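Local coordinates for B12-binding domain-containing protein (Kitasatospora setae, PDB 6WTE), which binds cobalamin and a [4Fe-4S] cluster and, as the radical SAM methylase TsrM, probably methylates tryptophan by a non-radical route, at residues Glu340-Ser343 / Gly344-Thr348; Arg365-Glu369 / Arg370-Thr374; Pro491-Arg494 / Trp495-Ala498. All coordinates share one frame; numbering follows the deposited sequence.

Contact 1: Glu340-Ser343 / Gly344-Thr348; sequences ELLS and GWKVT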
loop_
_atom_site.group_PDB
_atom_site.type_symbol
_atom_site.label_atom_id
_atom_site.label_comp_id
_atom_site.label_asym_id
_atom_site.label_seq_id
_atom_site.Cartn_x
_atom_site.Cartn_y
_atom_site.Cartn_z
ATOM N N GLU A 340 -17.699 1.841 20.292
ATOM C CA GLU A 340 -18.094 0.447 20.145
ATOM C C GLU A 340 -17.566 -0.149 18.845
ATOM O O GLU A 340 -17.333 -1.360 18.771
ATOM C CB GLU A 340 -19.616 0.315 20.228
ATOM C CG GLU A 340 -20.388 1.107 19.183
ATOM C CD GLU A 340 -20.782 2.511 19.643
ATOM O OE1 GLU A 340 -20.080 3.111 20.496
ATOM O OE2 GLU A 340 -21.816 3.010 19.144
ATOM N N LEU A 341 -17.343 0.678 17.825
ATOM C CA LEU A 341 -16.742 0.205 16.585
ATOM C C LEU A 341 -15.220 0.224 16.635
ATOM O O LEU A 341 -14.576 -0.712 16.151
ATOM C CB LEU A 341 -17.238 1.044 15.406
ATOM C CG LEU A 341 -18.536 0.529 14.773
ATOM C CD1 LEU A 341 -19.727 0.663 15.700
ATOM C CD2 LEU A 341 -18.822 1.229 13.481
ATOM N N LEU A 342 -14.632 1.270 17.225
ATOM C CA LEU A 342 -13.177 1.387 17.242
ATOM C C LEU A 342 -12.541 0.408 18.216
ATOM O O LEU A 342 -11.404 -0.029 17.998
ATOM C CB LEU A 342 -12.777 2.822 17.585
ATOM C CG LEU A 342 -13.121 3.854 16.515
ATOM C CD1 LEU A 342 -13.093 5.240 17.128
ATOM C CD2 LEU A 342 -12.152 3.767 15.327
ATOM N N SER A 343 -13.254 0.046 19.282
ATOM C CA SER A 343 -12.752 -0.962 20.207
ATOM C C SER A 343 -12.487 -2.270 19.473
ATOM O O SER A 343 -13.319 -2.735 18.689
ATOM C CB SER A 343 -13.755 -1.188 21.337
ATOM O OG SER A 343 -13.322 -2.221 22.198
ATOM N N GLY A 344 -11.316 -2.855 19.723
ATOM C CA GLY A 344 -10.897 -4.063 19.039
ATOM C C GLY A 344 -10.516 -3.886 17.588
ATOM O O GLY A 344 -10.052 -4.851 16.964
ATOM N N TRP A 345 -10.682 -2.685 17.031
ATOM C CA TRP A 345 -10.375 -2.417 15.630
ATOM C C TRP A 345 -9.116 -1.564 15.516
ATOM O O TRP A 345 -8.086 -2.055 15.050
ATOM C CB TRP A 345 -11.581 -1.755 14.951
ATOM C CG TRP A 345 -11.339 -1.149 13.588
ATOM C CD1 TRP A 345 -10.273 -1.366 12.750
ATOM C CD2 TRP A 345 -12.198 -0.227 12.906
ATOM N NE1 TRP A 345 -10.419 -0.629 11.599
ATOM C CE2 TRP A 345 -11.591 0.079 11.670
ATOM C CE3 TRP A 345 -13.424 0.370 13.222
ATOM C CZ2 TRP A 345 -12.165 0.957 10.752
ATOM C CZ3 TRP A 345 -13.995 1.244 12.304
ATOM C CH2 TRP A 345 -13.364 1.529 11.088
ATOM N N LYS A 346 -9.166 -0.293 15.910
ATOM C CA LYS A 346 -7.992 0.580 15.817
ATOM C C LYS A 346 -7.259 0.482 17.147
ATOM O O LYS A 346 -7.492 1.267 18.071
ATOM C CB LYS A 346 -8.405 2.011 15.487
ATOM C CG LYS A 346 -9.074 2.167 14.119
ATOM C CD LYS A 346 -8.119 1.821 12.983
ATOM C CE LYS A 346 -6.962 2.815 12.914
ATOM N NZ LYS A 346 -7.386 4.179 12.454
ATOM N N VAL A 347 -6.383 -0.522 17.268
ATOM C CA VAL A 347 -5.790 -0.856 18.554
ATOM C C VAL A 347 -4.284 -1.039 18.429
ATOM O O VAL A 347 -3.750 -1.336 17.356
ATOM C CB VAL A 347 -6.399 -2.132 19.138
ATOM C CG1 VAL A 347 -7.896 -1.988 19.300
ATOM C CG2 VAL A 347 -6.061 -3.276 18.199
ATOM N N THR A 348 -3.612 -0.903 19.571
ATOM C CA THR A 348 -2.215 -1.277 19.717
ATOM C C THR A 348 -2.085 -2.796 19.811
ATOM O O THR A 348 -3.071 -3.536 19.783
ATOM C CB THR A 348 -1.611 -0.651 20.971
ATOM O OG1 THR A 348 -2.128 -1.328 22.125
ATOM C CG2 THR A 348 -1.948 0.832 21.064
#

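Contact 2: Arg365-Glu369 / Arg370-Thr374; sequences RLCRE and RGILT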
loop_
_atom_site.group_PDB
_atom_site.type_symbol
_atom_site.label_atom_id
_atom_site.label_comp_id
_atom_site.label_asym_id
_atom_site.label_seq_id
_atom_site.Cartn_x
_atom_site.Cartn_y
_atom_site.Cartn_z
ATOM N N ARG A 365 -7.769 21.281 13.326
ATOM C CA ARG A 365 -7.620 22.683 13.735
ATOM C C ARG A 365 -6.192 23.176 13.537
ATOM O O ARG A 365 -5.965 24.248 12.960
ATOM C CB ARG A 365 -8.031 22.880 15.192
ATOM C CG ARG A 365 -7.632 24.264 15.702
ATOM C CD ARG A 365 -8.076 24.515 17.141
ATOM N NE ARG A 365 -7.504 23.562 18.088
ATOM C CZ ARG A 365 -6.322 23.700 18.684
ATOM N NH1 ARG A 365 -5.553 24.755 18.425
ATOM N NH2 ARG A 365 -5.902 22.772 19.537
ATOM N N LEU A 366 -5.217 22.431 14.060
ATOM C CA LEU A 366 -3.823 22.842 13.948
ATOM C C LEU A 366 -3.406 22.988 12.491
ATOM O O LEU A 366 -2.680 23.923 12.134
ATOM C CB LEU A 366 -2.917 21.836 14.667
ATOM C CG LEU A 366 -3.017 21.760 16.196
ATOM C CD1 LEU A 366 -2.128 20.641 16.727
ATOM C CD2 LEU A 366 -2.661 23.098 16.855
ATOM N N CYS A 367 -3.858 22.073 11.630
ATOM C CA CYS A 367 -3.558 22.212 10.210
ATOM C C CYS A 367 -4.248 23.437 9.620
ATOM O O CYS A 367 -3.635 24.191 8.856
ATOM C CB CYS A 367 -3.970 20.957 9.459
ATOM S SG CYS A 367 -2.923 19.518 9.788
ATOM N N ARG A 368 -5.523 23.647 9.966
ATOM C CA ARG A 368 -6.238 24.826 9.484
ATOM C C ARG A 368 -5.524 26.107 9.895
ATOM O O ARG A 368 -5.342 27.019 9.081
ATOM C CB ARG A 368 -7.675 24.829 10.008
ATOM C CG ARG A 368 -8.472 26.050 9.561
ATOM C CD ARG A 368 -9.843 26.128 10.216
ATOM N NE ARG A 368 -9.772 26.488 11.630
ATOM C CZ ARG A 368 -10.248 25.739 12.618
ATOM N NH1 ARG A 368 -10.137 26.149 13.874
ATOM N NH2 ARG A 368 -10.842 24.583 12.353
ATOM N N GLU A 369 -5.110 26.190 11.162
ATOM C CA GLU A 369 -4.395 27.364 11.651
ATOM C C GLU A 369 -3.119 27.642 10.867
ATOM O O GLU A 369 -2.659 28.789 10.837
ATOM C CB GLU A 369 -4.050 27.183 13.126
ATOM C CG GLU A 369 -5.255 27.128 14.048
ATOM C CD GLU A 369 -4.865 26.783 15.466
ATOM O OE1 GLU A 369 -3.719 26.323 15.669
ATOM O OE2 GLU A 369 -5.699 26.972 16.376
ATOM N N ARG A 370 -2.533 26.628 10.235
ATOM C CA ARG A 370 -1.264 26.780 9.539
ATOM C C ARG A 370 -1.394 26.661 8.029
ATOM O O ARG A 370 -0.376 26.573 7.339
ATOM C CB ARG A 370 -0.254 25.756 10.060
ATOM C CG ARG A 370 0.170 26.027 11.493
ATOM C CD ARG A 370 0.595 24.770 12.249
ATOM N NE ARG A 370 0.900 25.119 13.634
ATOM C CZ ARG A 370 -0.029 25.366 14.554
ATOM N NH1 ARG A 370 -1.313 25.280 14.234
ATOM N NH2 ARG A 370 0.322 25.706 15.788
ATOM N N GLY A 371 -2.611 26.676 7.495
ATOM C CA GLY A 371 -2.763 26.606 6.055
ATOM C C GLY A 371 -2.377 25.270 5.466
ATOM O O GLY A 371 -1.970 25.203 4.302
ATOM N N ILE A 372 -2.482 24.205 6.251
ATOM C CA ILE A 372 -2.203 22.847 5.797
ATOM C C ILE A 372 -3.531 22.176 5.491
ATOM O O ILE A 372 -4.433 22.153 6.339
ATOM C CB ILE A 372 -1.420 22.065 6.861
ATOM C CG1 ILE A 372 -0.039 22.685 7.050
ATOM C CG2 ILE A 372 -1.323 20.573 6.502
ATOM C CD1 ILE A 372 0.686 22.120 8.247
ATOM N N LEU A 373 -3.650 21.631 4.284
ATOM C CA LEU A 373 -4.865 20.957 3.861
ATOM C C LEU A 373 -5.006 19.622 4.591
ATOM O O LEU A 373 -4.029 19.032 5.069
ATOM C CB LEU A 373 -4.852 20.732 2.344
ATOM C CG LEU A 373 -4.498 21.957 1.486
ATOM C CD1 LEU A 373 -4.338 21.575 0.027
ATOM C CD2 LEU A 373 -5.557 23.019 1.629
ATOM N N THR A 374 -6.247 19.158 4.697
ATOM C CA THR A 374 -6.559 17.954 5.456
ATOM C C THR A 374 -7.495 17.048 4.674
ATOM O O THR A 374 -8.479 17.512 4.089
ATOM C CB THR A 374 -7.218 18.300 6.792
ATOM O OG1 THR A 374 -8.287 19.224 6.558
ATOM C CG2 THR A 374 -6.212 18.927 7.739
HETATM O O HOH W 1 -2.058 26.376 17.635
#

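Contact 3: Pro491-Arg494 / Trp495-Ala498; sequences PEER and WHGA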
loop_
_atom_site.group_PDB
_atom_site.type_symbol
_atom_site.label_atom_id
_atom_site.label_comp_id
_atom_site.label_asym_id
_atom_site.label_seq_id
_atom_site.Cartn_x
_atom_site.Cartn_y
_atom_site.Cartn_z
ATOM N N PRO A 491 -24.954 -10.514 -5.905
ATOM C CA PRO A 491 -23.940 -9.949 -4.998
ATOM C C PRO A 491 -23.585 -8.503 -5.300
ATOM O O PRO A 491 -23.478 -7.693 -4.372
ATOM C CB PRO A 491 -22.742 -10.886 -5.205
ATOM C CG PRO A 491 -23.355 -12.185 -5.596
ATOM C CD PRO A 491 -24.571 -11.844 -6.413
ATOM N N GLU A 492 -23.401 -8.146 -6.574
ATOM C CA GLU A 492 -23.071 -6.762 -6.890
ATOM C C GLU A 492 -24.254 -5.827 -6.682
ATOM O O GLU A 492 -24.051 -4.619 -6.514
ATOM C CB GLU A 492 -22.551 -6.655 -8.325
ATOM C CG GLU A 492 -21.183 -7.290 -8.516
ATOM C CD GLU A 492 -20.519 -6.884 -9.819
ATOM O OE1 GLU A 492 -21.216 -6.823 -10.854
ATOM O OE2 GLU A 492 -19.299 -6.619 -9.803
ATOM N N GLU A 493 -25.479 -6.356 -6.670
ATOM C CA GLU A 493 -26.647 -5.516 -6.428
ATOM C C GLU A 493 -26.712 -5.074 -4.972
ATOM O O GLU A 493 -27.085 -3.930 -4.681
ATOM C CB GLU A 493 -27.920 -6.260 -6.824
ATOM C CG GLU A 493 -29.119 -5.353 -7.066
ATOM C CD GLU A 493 -28.878 -4.382 -8.206
ATOM O OE1 GLU A 493 -29.078 -3.165 -8.008
ATOM O OE2 GLU A 493 -28.469 -4.838 -9.298
ATOM N N ARG A 494 -26.368 -5.969 -4.039
ATOM C CA ARG A 494 -26.324 -5.583 -2.632
ATOM C C ARG A 494 -25.259 -4.525 -2.387
ATOM O O ARG A 494 -25.477 -3.578 -1.621
ATOM C CB ARG A 494 -26.070 -6.805 -1.750
ATOM C CG ARG A 494 -27.185 -7.830 -1.749
ATOM C CD ARG A 494 -27.068 -8.736 -0.533
ATOM N NE ARG A 494 -27.870 -9.949 -0.666
ATOM C CZ ARG A 494 -29.155 -10.040 -0.338
ATOM N NH1 ARG A 494 -29.797 -11.190 -0.491
ATOM N NH2 ARG A 494 -29.798 -8.982 0.140
ATOM N N TRP A 495 -24.089 -4.674 -3.019
ATOM C CA TRP A 495 -23.066 -3.642 -2.886
ATOM C C TRP A 495 -23.565 -2.313 -3.435
ATOM O O TRP A 495 -23.327 -1.259 -2.839
ATOM C CB TRP A 495 -21.784 -4.052 -3.611
ATOM C CG TRP A 495 -20.907 -5.029 -2.886
ATOM C CD1 TRP A 495 -20.576 -6.289 -3.292
ATOM C CD2 TRP A 495 -20.236 -4.820 -1.635
ATOM N NE1 TRP A 495 -19.739 -6.880 -2.372
ATOM C CE2 TRP A 495 -19.520 -6.001 -1.344
ATOM C CE3 TRP A 495 -20.179 -3.754 -0.728
ATOM C CZ2 TRP A 495 -18.754 -6.143 -0.187
ATOM C CZ3 TRP A 495 -19.414 -3.899 0.420
ATOM C CH2 TRP A 495 -18.712 -5.081 0.679
ATOM N N HIS A 496 -24.276 -2.351 -4.564
ATOM C CA HIS A 496 -24.812 -1.130 -5.156
ATOM C C HIS A 496 -25.757 -0.432 -4.189
ATOM O O HIS A 496 -25.677 0.786 -3.992
ATOM C CB HIS A 496 -25.524 -1.470 -6.471
ATOM C CG HIS A 496 -25.884 -0.277 -7.308
ATOM N ND1 HIS A 496 -26.204 0.951 -6.770
ATOM C CD2 HIS A 496 -26.000 -0.139 -8.649
ATOM C CE1 HIS A 496 -26.488 1.798 -7.744
ATOM N NE2 HIS A 496 -26.370 1.160 -8.895
ATOM N N GLY A 497 -26.650 -1.195 -3.557
ATOM C CA GLY A 497 -27.571 -0.597 -2.605
ATOM C C GLY A 497 -26.859 -0.003 -1.407
ATOM O O GLY A 497 -27.245 1.054 -0.904
ATOM N N ALA A 498 -25.804 -0.672 -0.937
ATOM C CA ALA A 498 -25.060 -0.154 0.204
ATOM C C ALA A 498 -24.347 1.142 -0.149
ATOM O O ALA A 498 -24.314 2.081 0.657
ATOM C CB ALA A 498 -24.063 -1.200 0.700
#

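Contact 1: Glu340-Ser343 / Gly344-Thr348
The indole of Trp345 meets its neighbours in two ways. Over one face, near the rim, sit Leu342 CD2, 4.1 Å above the ring plane, and Lys346 CG; at the edge comes the carbonyl of Leu341, whose O lies 3.3 Å from Trp345 CE3, close to the ring plane. The setting is the end of helix 339-342 in the radical SAM core, where the chain turns through Gly344, with its glycine-favouring positive phi, into an inverse gamma turn centred on Lys346. It illustrates how a helix end can be closed by one carbonyl serving two donors. Leu342 O accepts from Trp345 N at 2.9 Å, from above the carbonyl plane, and from Lys346 N at 3.1 Å, within that plane.

Trp345 places its ring beside the helix because CG stands opposite the backbone N across the CA-CB bond (chi1 168°), which brings CE3 to Leu341 while Leu342 CD2 touches the same ring atom at 4.2 Å. The ring of His233 meets the indole roughly at right angles, and Trp345 also shares a backbone hydrogen bond with Ser232, tying the turn to the cysteine-bearing loop. An alanine in place of Trp345 would remove the indole and would probably leave Leu342 CD2 and the Leu341 carbonyl without their flat partner, opening a gap next to His233.

The Lys346 chain bends at chi2, chi3 and chi4, and its NZ forms a salt bridge with Asp335 and hydrogen bonds with Gln310 and Tyr355. Its side chain comes within about 4 Å of the iron-sulfur cluster, nearest atoms considered, which places the turn beside the cluster. Nearer the backbone, Lys346 CG rests on Leu342 CD2 at 3.7 Å.

Contact 2: Arg365-Glu369 / Arg370-Thr374
Cys367 and Thr374 form the tight end of this contact: Cys367 CB and Thr374 CG2 approach to 3.5 Å, closer than carbons usually lie. Thr374 achieves this with OG1 set between its backbone N and carbonyl carbon (chi1 49°), which turns the methyl onto the cysteine. Ile372 closes in alongside, its CG2 3.8 Å from Cys367 SG, and both Cys367 and Ile372 also lean on Val330 of the neighbouring strand 327-335.

The backbone between the two sides is a worked example of the Schellman motif. Gly371, at positive phi, is the C-prime residue; Ile372 N reaches back to Cys367 O at 2.8 Å and Gly371 N to Arg368 O at 3.2 Å. Cys367 O is gripped a second time by Arg370 N, the two donors arriving from opposite faces of the carbonyl plane. The motif ends helix 357-369 and sends the chain into strand 373-380, which pairs in parallel with strand 327-335 in the barrel-like radical SAM core.

On the solvent side polar links replace close carbon packing. Arg370 runs extended from CG to NE beside Leu366, and its NH1 bonds Leu366 O at 2.8 Å, on a lone pair in the carbonyl plane. The same nitrogen meets the anti lone pair of Glu369 OE1 at 3.0 Å in a salt bridge, with carboxylate and guanidinium planes 31° apart. A water links Glu369 OE1 with Arg370 NH2, while Arg370 NE forms a salt bridge with Asp320 of helix 316-325. Arg365 NH1 meets Glu369 OE2 at 3.0 Å, coming from above the carboxylate plane, in a further salt bridge.

Contact 3: Pro491-Arg494 / Trp495-Ala498
Gly497 N donates to Glu493 O at 3.0 Å, and Ala498 N to Arg494 O at the same length. His496 N reaches Glu492 O at 3.0 Å as well. These are the i to i+4 bonds of an alpha helix, here the opening turns of helix 491-503. The first link in the series, from Trp495 N to Pro491 O, is weak at 3.4 Å. Pro491 itself has no N-H to give, which suits a first turn, where such groups lack a carbonyl one turn earlier in the helix.

Charged side chains fan outward from this frame. Glu492 and Glu493 stand near the helix start, where negative charge is probably favourable to the helix dipole. Arg494 is extended from CG to NE and, in one of its two modelled conformers, NH1 hydrogen-bonds the carbonyl of Arg487 just before the helix. Glu493 OE1 comes 4.2 Å from His496 CB, but its distance to His496 ND1 is 5.2 Å, too far for a direct bond.

Packing falls to Trp495. With CG beside its own backbone N (chi1 -79°), the indole folds back along the helix, carrying CD1 to 3.4 Å from Pro491 O, while Glu492 CA lies near the ring plane at its edge. Outside the turn the indole meets the Phe477 ring at about 45°, touches Ala76 and Phe77, and gives a weak hydrogen bond from NE1 to Gln437 OE1. Through Ala76 and Phe77 the helix leans on the B12-binding part of the chain. Ala498, also buried, sets CB 3.6 Å from Arg494 O.

How the contacts relate
Read from the N terminus, the three contacts lie in series, and none nests within or crosses another. Each is local, in unbroken chain; contacts 1 and 2 turn it at helix ends, and contact 3 closes no loop. Contact 1, after strand 327-335, leads the chain out of short helix 339-342 beside the iron-sulfur cluster. Contact 2 joins helix 357-369 to strand 373-380, the next strand of the core, well away from the residues that bind the cofactors. Contact 3 follows much later and opens helix 491-503, which rests on the cobalamin-binding part. Centres lie about 27 Å (1 and 2), 26 Å (1 and 3) and 37 Å (2 and 3) apart, and no two contacts touch.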